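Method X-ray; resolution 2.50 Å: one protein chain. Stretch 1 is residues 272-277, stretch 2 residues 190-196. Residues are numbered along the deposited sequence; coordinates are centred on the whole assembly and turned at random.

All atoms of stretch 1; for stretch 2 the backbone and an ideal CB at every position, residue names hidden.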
ATOM      1  N   HIS A 272     -13.029 -29.211   1.385  1.00 22.95           N
ATOM      2  CA  HIS A 272     -12.145 -28.745   2.443  1.00 23.17           C
ATOM      3  C   HIS A 272     -10.745 -29.318   2.248  1.00 23.56           C
ATOM      4  O   HIS A 272     -10.571 -30.448   1.783  1.00 23.75           O
ATOM      5  CB  HIS A 272     -12.689 -29.157   3.811  1.00 23.32           C
ATOM      6  CG  HIS A 272     -12.270 -28.254   4.928  1.00 23.44           C
ATOM      7  ND1 HIS A 272     -10.975 -28.196   5.397  1.00 23.81           N
ATOM      8  CD2 HIS A 272     -12.981 -27.379   5.679  1.00 23.30           C
ATOM      9  CE1 HIS A 272     -10.905 -27.321   6.384  1.00 23.88           C
ATOM     10  NE2 HIS A 272     -12.109 -26.810   6.574  1.00 23.58           N
ATOM     11  N   ASN A 273      -9.738 -28.527   2.604  1.00 23.71           N
ATOM     12  CA  ASN A 273      -8.364 -29.016   2.560  1.00 24.16           C
ATOM     13  C   ASN A 273      -8.127 -29.998   3.702  1.00 24.57           C
ATOM     14  O   ASN A 273      -8.772 -29.923   4.750  1.00 24.55           O
ATOM     15  CB  ASN A 273      -7.381 -27.850   2.657  1.00 28.25           C
ATOM     16  CG  ASN A 273      -7.164 -27.386   4.086  1.00 24.47           C
ATOM     17  OD1 ASN A 273      -8.056 -26.810   4.707  1.00 24.23           O
ATOM     18  ND2 ASN A 273      -5.969 -27.629   4.611  1.00 24.97           N
ATOM     19  N   ASP A 274      -7.203 -30.940   3.499  1.00 24.99           N
ATOM     20  CA  ASP A 274      -6.476 -31.145   2.251  1.00 28.21           C
ATOM     21  C   ASP A 274      -7.251 -32.130   1.381  1.00 24.95           C
ATOM     22  O   ASP A 274      -7.601 -33.220   1.834  1.00 25.15           O
ATOM     23  CB  ASP A 274      -5.069 -31.667   2.543  1.00 25.69           C
ATOM     24  CG  ASP A 274      -4.306 -30.765   3.495  1.00 35.65           C
ATOM     25  OD1 ASP A 274      -4.130 -29.571   3.166  1.00 25.69           O
ATOM     26  OD2 ASP A 274      -3.905 -31.240   4.580  1.00 27.72           O
ATOM     27  N   ASN A 275      -7.519 -31.744   0.136  1.00 24.66           N
ATOM     28  CA  ASN A 275      -8.365 -32.543  -0.738  1.00 24.53           C
ATOM     29  C   ASN A 275      -7.617 -33.763  -1.256  1.00 25.00           C
ATOM     30  O   ASN A 275      -6.518 -33.643  -1.807  1.00 25.27           O
ATOM     31  CB  ASN A 275      -8.868 -31.705  -1.913  1.00 24.16           C
ATOM     32  CG  ASN A 275     -10.069 -30.870  -1.552  1.00 23.70           C
ATOM     33  OD1 ASN A 275     -11.177 -31.388  -1.412  1.00 29.34           O
ATOM     34  ND2 ASN A 275      -9.861 -29.568  -1.396  1.00 23.51           N
ATOM     35  N   TYR A 276      -8.223 -34.937  -1.084  1.00 25.14           N
ATOM     36  CA  TYR A 276      -7.684 -36.199  -1.589  1.00 25.60           C
ATOM     37  C   TYR A 276      -8.819 -36.970  -2.247  1.00 25.49           C
ATOM     38  O   TYR A 276      -9.512 -37.761  -1.593  1.00 25.58           O
ATOM     39  CB  TYR A 276      -7.024 -37.002  -0.473  1.00 26.10           C
ATOM     40  CG  TYR A 276      -5.631 -36.517  -0.163  1.00 26.42           C
ATOM     41  CD1 TYR A 276      -4.539 -37.009  -0.858  1.00 26.87           C
ATOM     42  CD2 TYR A 276      -5.411 -35.551   0.808  1.00 26.31           C
ATOM     43  CE1 TYR A 276      -3.264 -36.564  -0.589  1.00 27.22           C
ATOM     44  CE2 TYR A 276      -4.138 -35.098   1.084  1.00 26.65           C
ATOM     45  CZ  TYR A 276      -3.068 -35.607   0.382  1.00 27.11           C
ATOM     46  OH  TYR A 276      -1.797 -35.160   0.652  1.00 27.50           O
ATOM     47  N   PRO A 277      -9.046 -36.755  -3.542  1.00 25.34           N
ATOM     48  CA  PRO A 277     -10.118 -37.479  -4.231  1.00 25.28           C
ATOM     49  C   PRO A 277      -9.815 -38.965  -4.336  1.00 25.82           C
ATOM     50  O   PRO A 277      -8.686 -39.419  -4.141  1.00 26.26           O
ATOM     51  CB  PRO A 277     -10.161 -36.829  -5.622  1.00 25.12           C
ATOM     52  CG  PRO A 277      -9.434 -35.532  -5.476  1.00 24.93           C
ATOM     53  CD  PRO A 277      -8.397 -35.762  -4.418  1.00 25.23           C
ATOM     54  N   UNK A 190      -1.461 -36.995   8.386  1.00 29.65           N
ATOM     55  CA  UNK A 190      -1.211 -37.911   7.281  1.00 29.75           C
ATOM     56  C   UNK A 190      -0.176 -37.402   6.292  1.00 29.78           C
ATOM     57  O   UNK A 190       0.621 -38.192   5.781  1.00 30.26           O
ATOM     58  CB  UNK A 190      -2.520 -38.192   6.541  1.00 29.75           C
ATOM     59  N   UNK A 191      -0.168 -36.104   5.999  1.00 29.33           N
ATOM     60  CA  UNK A 191       0.746 -35.538   5.003  1.00 29.35           C
ATOM     61  C   UNK A 191       1.996 -35.109   5.765  1.00 29.97           C
ATOM     62  O   UNK A 191       2.094 -33.991   6.271  1.00 29.84           O
ATOM     63  CB  UNK A 191       0.117 -34.369   4.243  1.00 29.35           C
ATOM     64  N   UNK A 192       2.974 -36.014   5.829  1.00 30.71           N
ATOM     65  CA  UNK A 192       4.143 -35.802   6.676  1.00 31.44           C
ATOM     66  C   UNK A 192       4.876 -34.514   6.316  1.00 31.38           C
ATOM     67  O   UNK A 192       5.160 -33.685   7.187  1.00 39.47           O
ATOM     68  CB  UNK A 192       5.097 -36.993   6.564  1.00 31.44           C
ATOM     69  N   UNK A 193       5.201 -34.333   5.034  1.00 31.22           N
ATOM     70  CA  UNK A 193       6.046 -33.206   4.647  1.00 31.32           C
ATOM     71  C   UNK A 193       5.331 -31.876   4.846  1.00 30.67           C
ATOM     72  O   UNK A 193       5.937 -30.902   5.309  1.00 30.89           O
ATOM     73  CB  UNK A 193       6.484 -33.349   3.188  1.00 31.32           C
ATOM     74  N   UNK A 194       4.046 -31.810   4.489  1.00 29.92           N
ATOM     75  CA  UNK A 194       3.300 -30.562   4.614  1.00 29.31           C
ATOM     76  C   UNK A 194       3.250 -30.080   6.058  1.00 29.48           C
ATOM     77  O   UNK A 194       3.284 -28.869   6.305  1.00 29.34           O
ATOM     78  CB  UNK A 194       1.879 -30.739   4.074  1.00 29.31           C
ATOM     79  N   UNK A 195       3.189 -31.002   7.015  1.00 29.86           N
ATOM     80  CA  UNK A 195       3.098 -30.689   8.437  1.00 30.12           C
ATOM     81  C   UNK A 195       4.338 -31.177   9.179  1.00 31.06           C
ATOM     82  O   UNK A 195       4.264 -31.639  10.319  1.00 31.47           O
ATOM     83  CB  UNK A 195       1.839 -31.313   9.042  1.00 30.12           C
ATOM     84  N   UNK A 196       5.506 -31.045   8.543  1.00 31.47           N
ATOM     85  CA  UNK A 196       6.701 -31.720   9.038  1.00 32.42           C
ATOM     86  C   UNK A 196       7.140 -31.208  10.404  1.00 32.98           C
ATOM     87  O   UNK A 196       7.701 -31.974  11.197  1.00 33.74           O
ATOM     88  CB  UNK A 196       7.845 -31.553   8.036  1.00 32.42           C
TER

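Position 190 opens the segment with its CA-to-CB bond directed toward stretch 1, yet no atom of that stretch lies within 5.5 Å of the ideal CB. The backbone angles, -120/-38, exclude few residues, and stretch 1 sets no clear demand, so polar and apolar side chains are both admissible. The deposited residue is Leu 190, whose side chain makes no contact: the closest approach is CB to Tyr 276 CE2, 6.5 Å.

Position 191 is more constrained. Its CB points toward stretch 1 and stands 4.1 Å from Tyr 276 OH and 5.1 Å from Asp 274 OD2. A phenol ring and a carboxylate are thus both near, but the short distance to the hydroxyl leaves little depth for a long side chain running straight at it. A compact residue fits: valine, threonine, alanine or serine, with a small hydroxyl able to seek a polar partner and a methyl able to rest on the ring. The residue is Val 191, with chi1 near 180° (t). Its CG2 lies 4.0 Å from Tyr 276 CE2, an apolar contact that meets the ring obliquely, and 3.3 Å from Tyr 276 OH. The same methyl is 4.4 Å from Asp 274 OD2, at the margin of the carboxylate.

At 192 and 193 the angles turn helical, and both CB atoms are out of reach of stretch 1. Any residue at ease in a helical conformation would serve. They are Glu 192 and Arg 193, long charged side chains that find their hydrogen-bonding partners elsewhere in the structure.

Position 194 keeps helical angles, but its CB again points toward stretch 1, with no atom there within 5.5 Å. A short side chain would stop before the carboxylate of Asp 274; an extended one carrying a donor could reach it, so lysine, arginine or glutamine would all be reasonable. Gln 194 has chi1 and chi2 both t, which stretches the chain and delivers its amide: NE2 donates to Asp 274 OD1 at 3.0 Å, with an angle of 152°. The amide's other end is used as well. A water donates to Gln 194 OE1 at 2.7 Å and lies 2.9 Å from Tyr 276 OH, linking the two stretches a second time.

Position 195 also faces stretch 1 across a wide gap, and the target is again Asp 274, an acceptor. A long donor is wanted, whether a basic chain or a phenol; a tyrosine has the length and a rigid ring to hold its hydroxyl in place. In Tyr 195, OH donates to Asp 274 OD2 at 2.7 Å, and that oxygen lies near the ring plane, at its edge. The two carboxylate oxygens therefore receive different donors from stretch 2, while Asn 273 ND2 also donates to Asp 274 OD1 at 3.0 Å.

Position 196 points out of reach and ends the type I turn begun at 193. Any residue at ease in a helix would serve, and Ala 196 occupies it, its N donating to Arg 193 O at 3.3 Å.

Stretch 2, residues 190-196: LVERQYA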
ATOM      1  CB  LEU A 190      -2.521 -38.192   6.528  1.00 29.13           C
ATOM      2  CG  LEU A 190      -3.665 -38.793   7.345  1.00 29.19           C
ATOM      3  CD1 LEU A 190      -4.921 -38.919   6.485  1.00 28.48           C
ATOM      4  CD2 LEU A 190      -3.262 -40.141   7.921  1.00 29.87           C
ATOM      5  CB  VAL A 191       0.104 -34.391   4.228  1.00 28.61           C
ATOM      6  CG1 VAL A 191       0.913 -34.079   2.979  1.00 28.68           C
ATOM      7  CG2 VAL A 191      -1.333 -34.737   3.871  1.00 28.03           C
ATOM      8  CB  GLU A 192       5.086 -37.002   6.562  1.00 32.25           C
ATOM      9  CG  GLU A 192       6.269 -36.962   7.508  1.00 33.12           C
ATOM     10  CD  GLU A 192       7.328 -37.984   7.147  1.00 40.59           C
ATOM     11  OE1 GLU A 192       7.268 -39.122   7.662  1.00 40.60           O
ATOM     12  OE2 GLU A 192       8.216 -37.648   6.331  1.00 34.14           O
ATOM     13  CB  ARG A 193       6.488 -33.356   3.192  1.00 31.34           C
ATOM     14  CG  ARG A 193       7.411 -32.247   2.717  1.00 31.53           C
ATOM     15  CD  ARG A 193       7.807 -32.428   1.264  1.00 31.60           C
ATOM     16  NE  ARG A 193       8.748 -31.400   0.828  1.00 31.88           N
ATOM     17  CZ  ARG A 193      10.071 -31.492   0.940  1.00 32.72           C
ATOM     18  NH1 ARG A 193      10.626 -32.570   1.478  1.00 33.36           N
ATOM     19  NH2 ARG A 193      10.840 -30.502   0.509  1.00 32.96           N
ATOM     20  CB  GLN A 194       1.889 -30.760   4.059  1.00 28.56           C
ATOM     21  CG  GLN A 194       0.988 -29.538   4.103  1.00 30.21           C
ATOM     22  CD  GLN A 194      -0.362 -29.803   3.457  1.00 27.26           C
ATOM     23  OE1 GLN A 194      -0.600 -30.886   2.923  1.00 27.29           O
ATOM     24  NE2 GLN A 194      -1.251 -28.819   3.506  1.00 26.72           N
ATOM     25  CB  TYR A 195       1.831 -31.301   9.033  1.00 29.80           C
ATOM     26  CG  TYR A 195       0.564 -30.841   8.345  1.00 28.93           C
ATOM     27  CD1 TYR A 195      -0.140 -29.738   8.814  1.00 28.52           C
ATOM     28  CD2 TYR A 195       0.082 -31.497   7.218  1.00 28.56           C
ATOM     29  CE1 TYR A 195      -1.292 -29.305   8.185  1.00 27.78           C
ATOM     30  CE2 TYR A 195      -1.071 -31.070   6.582  1.00 27.82           C
ATOM     31  CZ  TYR A 195      -1.754 -29.974   7.072  1.00 27.44           C
ATOM     32  OH  TYR A 195      -2.902 -29.543   6.449  1.00 26.76           O
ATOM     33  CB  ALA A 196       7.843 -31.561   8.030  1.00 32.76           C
TER
HETATM   34  O   HOH W   1      -1.919 -32.278   1.049  1.00 22.07           O
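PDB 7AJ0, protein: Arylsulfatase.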